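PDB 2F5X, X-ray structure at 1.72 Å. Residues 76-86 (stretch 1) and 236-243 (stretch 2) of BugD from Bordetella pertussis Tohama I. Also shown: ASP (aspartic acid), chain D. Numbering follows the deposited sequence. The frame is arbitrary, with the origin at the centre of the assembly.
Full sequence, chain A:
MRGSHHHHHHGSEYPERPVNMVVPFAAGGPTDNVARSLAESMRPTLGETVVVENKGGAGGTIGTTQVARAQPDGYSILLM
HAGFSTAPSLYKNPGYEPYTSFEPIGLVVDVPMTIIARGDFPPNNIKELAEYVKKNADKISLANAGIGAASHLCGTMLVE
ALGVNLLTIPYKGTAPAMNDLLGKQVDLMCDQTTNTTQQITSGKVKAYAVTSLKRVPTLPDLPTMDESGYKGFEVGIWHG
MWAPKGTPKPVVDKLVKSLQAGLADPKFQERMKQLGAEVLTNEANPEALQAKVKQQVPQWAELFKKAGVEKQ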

# COMPACT_ATOMS: atom_id res chain seq x y z
N SER A 76 19.88 -4.55 5.15
CA SER A 76 18.60 -4.97 4.60
C SER A 76 17.48 -4.33 5.40
O SER A 76 17.34 -4.58 6.60
N ILE A 77 16.69 -3.49 4.74
CA ILE A 77 15.55 -2.85 5.39
C ILE A 77 14.29 -3.07 4.56
O ILE A 77 14.37 -3.41 3.37
N LEU A 78 13.14 -2.89 5.21
CA LEU A 78 11.86 -3.16 4.58
C LEU A 78 11.08 -1.87 4.42
O LEU A 78 10.96 -1.10 5.37
N LEU A 79 10.55 -1.62 3.22
CA LEU A 79 9.53 -0.60 3.05
C LEU A 79 8.24 -1.32 2.72
O LEU A 79 8.12 -1.96 1.67
N MSE A 80 7.28 -1.25 3.63
CA MSE A 80 6.03 -1.99 3.46
C MSE A 80 4.87 -1.15 3.98
O MSE A 80 5.05 -0.28 4.82
N HIS A 81 3.68 -1.43 3.47
CA HIS A 81 2.49 -0.67 3.81
C HIS A 81 1.57 -1.40 4.78
O HIS A 81 1.97 -2.42 5.36
N ALA A 82 0.36 -0.87 4.97
CA ALA A 82 -0.62 -1.40 5.92
C ALA A 82 -0.91 -2.90 5.77
O ALA A 82 -1.41 -3.54 6.70
N GLY A 83 -0.60 -3.46 4.60
CA GLY A 83 -0.69 -4.91 4.39
C GLY A 83 0.13 -5.69 5.40
O GLY A 83 -0.19 -6.84 5.71
N PHE A 84 1.19 -5.06 5.92
CA PHE A 84 1.97 -5.61 7.03
C PHE A 84 1.05 -5.98 8.18
O PHE A 84 1.28 -6.99 8.85
N SER A 85 0.02 -5.16 8.40
CA SER A 85 -0.92 -5.35 9.50
C SER A 85 -2.15 -6.20 9.16
O SER A 85 -2.82 -6.69 10.08
N THR A 86 -2.46 -6.38 7.88
CA THR A 86 -3.59 -7.25 7.52
C THR A 86 -3.18 -8.72 7.42
O THR A 86 -3.94 -9.60 7.80
N GLY A 236 -6.77 4.31 4.33
CA GLY A 236 -5.53 5.04 4.11
C GLY A 236 -4.36 4.08 4.24
O GLY A 236 -4.16 3.44 5.29
N ILE A 237 -3.59 3.96 3.17
CA ILE A 237 -2.50 2.98 3.15
C ILE A 237 -1.23 3.63 3.69
O ILE A 237 -0.45 4.23 2.94
N TRP A 238 -1.06 3.55 5.01
CA TRP A 238 0.16 4.03 5.62
C TRP A 238 1.30 3.09 5.23
O TRP A 238 1.07 1.91 4.93
N HIS A 239 2.50 3.63 5.21
CA HIS A 239 3.72 2.89 4.89
C HIS A 239 4.69 3.07 6.06
O HIS A 239 4.76 4.15 6.67
N GLY A 240 5.44 2.01 6.36
CA GLY A 240 6.46 2.03 7.41
C GLY A 240 7.79 1.52 6.90
O GLY A 240 7.88 0.91 5.83
N MSE A 241 8.84 1.77 7.68
CA MSE A 241 10.16 1.26 7.38
C MSE A 241 10.63 0.48 8.61
O MSE A 241 10.49 0.96 9.72
N TRP A 242 11.15 -0.73 8.38
CA TRP A 242 11.60 -1.61 9.45
C TRP A 242 12.98 -2.19 9.15
O TRP A 242 13.36 -2.35 7.98
N ALA A 243 13.71 -2.55 10.20
CA ALA A 243 14.94 -3.35 10.10
C ALA A 243 14.68 -4.70 10.79
O ALA A 243 13.75 -4.80 11.59

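Strand 76-81 and the strand of stretch 2 run antiparallel, their N-to-C directions 162° apart, and the side chains pack chiefly around two tryptophans and His 81. Trp 242 has the largest covered area, 122 Å². Its CA-to-CB bond points to the same sheet face as those of Leu 78 and Met 80, and chi1 of -68° (m) with chi2 of -98° brings the indole nearer stretch 1. Trp 242 CE3 lies 3.8 Å from Leu 78 CD2, and Trp 242 CZ3 3.7 Å from Met 80 CB. Phe 84 (chi1 t) stacks face-to-face on the six-membered ring of Trp 242, with centroids 4.0 Å apart and planes at 13°. Gly 240 leaves room for this indole: an ideal CB would sit 2.9 Å from Trp 242 CH2.

Trp 238 (chi1 p, 73 Å² covered) starts sideways, but its end comes nearer; Ala 82 CB lies over its five-membered ring, 3.7 Å from the centroid and 22° off the normal.

On the sheet face shared with Leu 79, His 239 and Met 241, His 81 (chi1 p) places CB 3.5 Å from the His 239 ring centroid, a CH-pi contact 9° off the normal. The His 81 ring has two polar partners: His 81 ND1 accepts from Gly 83 N at 2.9 Å, a capping bond, which leaves His 81 NE2 to donate to OD2 of the bound aspartic acid at 2.7 Å.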

# COMPACT_ATOMS: atom_id res chain seq x y z
CB SER A 76 18.44 -6.49 4.63
OG SER A 76 19.50 -7.11 3.92
CB ILE A 77 15.82 -1.35 5.67
CG1 ILE A 77 16.00 -0.56 4.37
CG2 ILE A 77 17.03 -1.19 6.58
CD1 ILE A 77 16.21 0.96 4.58
CB LEU A 78 11.06 -4.13 5.45
CG LEU A 78 9.63 -4.46 5.00
CD1 LEU A 78 9.67 -5.29 3.72
CD2 LEU A 78 8.88 -5.18 6.12
CB LEU A 79 9.88 0.42 1.96
CG LEU A 79 8.77 1.50 1.85
CD1 LEU A 79 8.88 2.57 2.98
CD2 LEU A 79 8.75 2.14 0.49
CB MSE A 80 6.13 -3.34 4.20
CG MSE A 80 4.93 -4.29 4.05
SE MSE A 80 4.35 -4.60 2.21
CE MSE A 80 2.68 -5.55 2.62
CB HIS A 81 1.76 -0.22 2.53
CG HIS A 81 1.28 -1.33 1.66
ND1 HIS A 81 0.57 -2.42 2.14
CD2 HIS A 81 1.37 -1.50 0.32
CE1 HIS A 81 0.25 -3.21 1.13
NE2 HIS A 81 0.72 -2.68 0.01
CB ALA A 82 -1.93 -0.60 5.83
CB PHE A 84 2.97 -4.54 7.50
CG PHE A 84 3.91 -4.99 8.58
CD1 PHE A 84 5.20 -5.42 8.27
CD2 PHE A 84 3.53 -4.92 9.93
CE1 PHE A 84 6.09 -5.80 9.29
CE2 PHE A 84 4.40 -5.30 10.95
CZ PHE A 84 5.68 -5.74 10.63
CB SER A 85 -1.35 -3.99 10.10
OG SER A 85 -2.24 -3.28 9.25
CB THR A 86 -4.27 -6.83 6.19
OG1 THR A 86 -3.31 -6.89 5.11
CG2 THR A 86 -4.74 -5.37 6.24
CB ILE A 237 -2.34 2.40 1.73
CG1 ILE A 237 -3.65 1.70 1.29
CG2 ILE A 237 -1.16 1.40 1.66
CD1 ILE A 237 -4.14 0.56 2.21
CB TRP A 238 0.03 4.13 7.15
CG TRP A 238 -0.42 2.84 7.81
CD1 TRP A 238 -1.71 2.49 8.12
CD2 TRP A 238 0.41 1.77 8.27
NE1 TRP A 238 -1.72 1.25 8.72
CE2 TRP A 238 -0.44 0.79 8.84
CE3 TRP A 238 1.80 1.54 8.26
CZ2 TRP A 238 0.05 -0.41 9.38
CZ3 TRP A 238 2.30 0.35 8.81
CH2 TRP A 238 1.42 -0.61 9.35
CB HIS A 239 4.39 3.46 3.64
CG HIS A 239 3.74 3.05 2.34
ND1 HIS A 239 2.42 3.32 2.04
CD2 HIS A 239 4.26 2.44 1.25
CE1 HIS A 239 2.15 2.86 0.83
NE2 HIS A 239 3.25 2.33 0.33
CB MSE A 241 11.13 2.40 7.07
CG MSE A 241 12.55 1.95 6.82
SE MSE A 241 13.67 3.45 6.38
CE MSE A 241 12.97 3.82 4.73
CB TRP A 242 10.66 -2.81 9.57
CG TRP A 242 9.25 -2.58 10.06
CD1 TRP A 242 8.78 -2.78 11.34
CD2 TRP A 242 8.10 -2.27 9.27
NE1 TRP A 242 7.43 -2.56 11.40
CE2 TRP A 242 6.97 -2.25 10.14
CE3 TRP A 242 7.89 -1.97 7.91
CZ2 TRP A 242 5.68 -1.96 9.70
CZ3 TRP A 242 6.60 -1.69 7.47
CH2 TRP A 242 5.51 -1.67 8.37
CB ALA A 243 16.11 -2.62 10.77
N ASP D . 1.32 -1.45 -2.80
CA ASP D . 1.33 -2.61 -3.74
C ASP D . 2.33 -2.42 -4.87
O ASP D . 2.19 -3.03 -5.95
CB ASP D . -0.06 -2.84 -4.32
CG ASP D . -1.06 -3.27 -3.27
OD1 ASP D . -2.27 -3.27 -3.59
OD2 ASP D . -0.71 -3.63 -2.12
OXT ASP D . 3.28 -1.65 -4.68